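Local coordinates for R.Ecl18kI (Enterobacter cloacae, PDB 2GB7), which recognises the double-stranded DNA sequence 5'-CCNGG-3' and cleaves it before the first C, as a type II restriction endonuclease of the EcoRII C-terminal family, at residues F[29-32]-F[33-37]. The protein carries 1 engineered substitution. Sequence-based numbering, arbitrary orientation.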
loop_
_atom_site.group_PDB
_atom_site.type_symbol
_atom_site.label_atom_id
_atom_site.label_comp_id
_atom_site.label_asym_id
_atom_site.label_seq_id
_atom_site.Cartn_x
_atom_site.Cartn_y
_atom_site.Cartn_z
ATOM N N TYR F 29 -22.421 -9.815 5.319
ATOM C CA TYR F 29 -23.756 -10.385 5.070
ATOM C C TYR F 29 -24.521 -10.598 6.382
ATOM O O TYR F 29 -25.701 -10.256 6.471
ATOM C CB TYR F 29 -23.649 -11.688 4.277
ATOM C CG TYR F 29 -24.996 -12.279 3.900
ATOM C CD1 TYR F 29 -25.595 -11.955 2.695
ATOM C CD2 TYR F 29 -25.660 -13.157 4.748
ATOM C CE1 TYR F 29 -26.847 -12.491 2.353
ATOM C CE2 TYR F 29 -26.892 -13.711 4.419
ATOM C CZ TYR F 29 -27.482 -13.382 3.220
ATOM O OH TYR F 29 -28.710 -13.926 2.907
ATOM N N LYS F 30 -23.847 -11.117 7.409
ATOM C CA LYS F 30 -24.472 -11.258 8.732
ATOM C C LYS F 30 -24.999 -9.914 9.256
ATOM O O LYS F 30 -26.148 -9.820 9.764
ATOM C CB LYS F 30 -23.459 -11.866 9.717
ATOM C CG LYS F 30 -24.076 -12.188 11.069
ATOM C CD LYS F 30 -22.979 -12.709 12.006
ATOM C CE LYS F 30 -23.491 -12.958 13.404
ATOM N NZ LYS F 30 -22.364 -13.469 14.257
ATOM N N THR F 31 -24.167 -8.884 9.102
ATOM C CA THR F 31 -24.450 -7.544 9.604
ATOM C C THR F 31 -25.597 -6.937 8.805
ATOM O O THR F 31 -26.526 -6.376 9.374
ATOM C CB THR F 31 -23.178 -6.683 9.558
ATOM O OG1 THR F 31 -22.196 -7.298 10.397
ATOM C CG2 THR F 31 -23.444 -5.283 10.080
ATOM N N PHE F 32 -25.524 -7.070 7.486
ATOM C CA PHE F 32 -26.621 -6.661 6.582
ATOM C C PHE F 32 -27.984 -7.184 7.036
ATOM O O PHE F 32 -28.942 -6.425 7.143
ATOM C CB PHE F 32 -26.307 -7.156 5.180
ATOM C CG PHE F 32 -27.269 -6.660 4.097
ATOM C CD1 PHE F 32 -27.047 -5.434 3.480
ATOM C CD2 PHE F 32 -28.300 -7.477 3.628
ATOM C CE1 PHE F 32 -27.865 -4.993 2.388
ATOM C CE2 PHE F 32 -29.149 -7.042 2.578
ATOM C CZ PHE F 32 -28.921 -5.800 1.961
ATOM N N CYS F 33 -28.056 -8.474 7.311
ATOM C CA CYS F 33 -29.280 -9.091 7.788
ATOM C C CYS F 33 -29.632 -8.700 9.233
ATOM O O CYS F 33 -30.817 -8.462 9.530
ATOM C CB CYS F 33 -29.185 -10.603 7.626
ATOM S SG CYS F 33 -29.057 -11.097 5.900
ATOM N N ASP F 34 -28.623 -8.614 10.105
ATOM C CA ASP F 34 -28.848 -8.260 11.517
ATOM C C ASP F 34 -29.455 -6.880 11.649
ATOM O O ASP F 34 -30.284 -6.644 12.520
ATOM C CB ASP F 34 -27.555 -8.294 12.338
ATOM C CG ASP F 34 -27.109 -9.700 12.705
ATOM O OD1 ASP F 34 -27.869 -10.666 12.513
ATOM O OD2 ASP F 34 -25.967 -9.828 13.204
ATOM N N LEU F 35 -29.045 -5.962 10.780
ATOM C CA LEU F 35 -29.561 -4.598 10.815
ATOM C C LEU F 35 -30.872 -4.395 10.043
ATOM O O LEU F 35 -31.393 -3.273 9.988
ATOM C CB LEU F 35 -28.488 -3.625 10.323
ATOM C CG LEU F 35 -27.202 -3.517 11.157
ATOM C CD1 LEU F 35 -26.183 -2.664 10.402
ATOM C CD2 LEU F 35 -27.442 -2.952 12.563
ATOM N N GLY F 36 -31.380 -5.469 9.433
ATOM C CA GLY F 36 -32.672 -5.461 8.724
ATOM C C GLY F 36 -32.630 -4.978 7.287
ATOM O O GLY F 36 -33.682 -4.830 6.658
ATOM N N TYR F 37 -31.427 -4.782 6.745
ATOM C CA TYR F 37 -31.322 -4.223 5.389
ATOM C C TYR F 37 -31.819 -5.167 4.329
ATOM O O TYR F 37 -32.132 -4.743 3.213
ATOM C CB TYR F 37 -29.885 -3.792 5.071
ATOM C CG TYR F 37 -29.455 -2.618 5.896
ATOM C CD1 TYR F 37 -30.157 -1.422 5.839
ATOM C CD2 TYR F 37 -28.315 -2.683 6.702
ATOM C CE1 TYR F 37 -29.772 -0.334 6.600
ATOM C CE2 TYR F 37 -27.909 -1.587 7.433
ATOM C CZ TYR F 37 -28.644 -0.424 7.385
ATOM O OH TYR F 37 -28.254 0.659 8.133
#
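Tyr37 sets its CB over one face of the Phe32 ring, 3.7 Å from the centroid and 16° off the normal, a CH-pi contact. Phe32 holds CG beside its own carbonyl carbon (chi1 -173°), and this brings the ring under the CB of Tyr37, where the chain leaves the helix; a flat, apolar ring suits this buried place. Cys33 SG lies above the ring of Tyr29, one turn earlier in the helix, offset toward its rim and 4.0 Å from the centroid, a sulfur-aromatic contact for which the small, polarisable thiol is well suited. The methyl CG2 of Thr31 packs alongside CD1 of branched Leu35 at 3.8 Å, both side chains pointing the same way.

The helix ends in a Schellman motif: Tyr37 N bonds to Phe32 O at 3.0 Å and Gly36 N to Cys33 O, while Gly36, lacking a side chain, readily takes the positive phi of 85°. Polar Lys30 and Asp34 suit the exposed edge; Lys30 NZ stays 5.2 Å from Asp34 OD2, so any attraction is probably weak.

The end of helix 24-34 and the residues after it pack on their neighbours: Thr31, Phe32, Leu35 and Tyr37 touch helix 49-77, Phe32 and Tyr37 also meet Phe45 of helix 42-47, and Tyr29 packs on helix 290-302, its OH bonded to Tyr291 N.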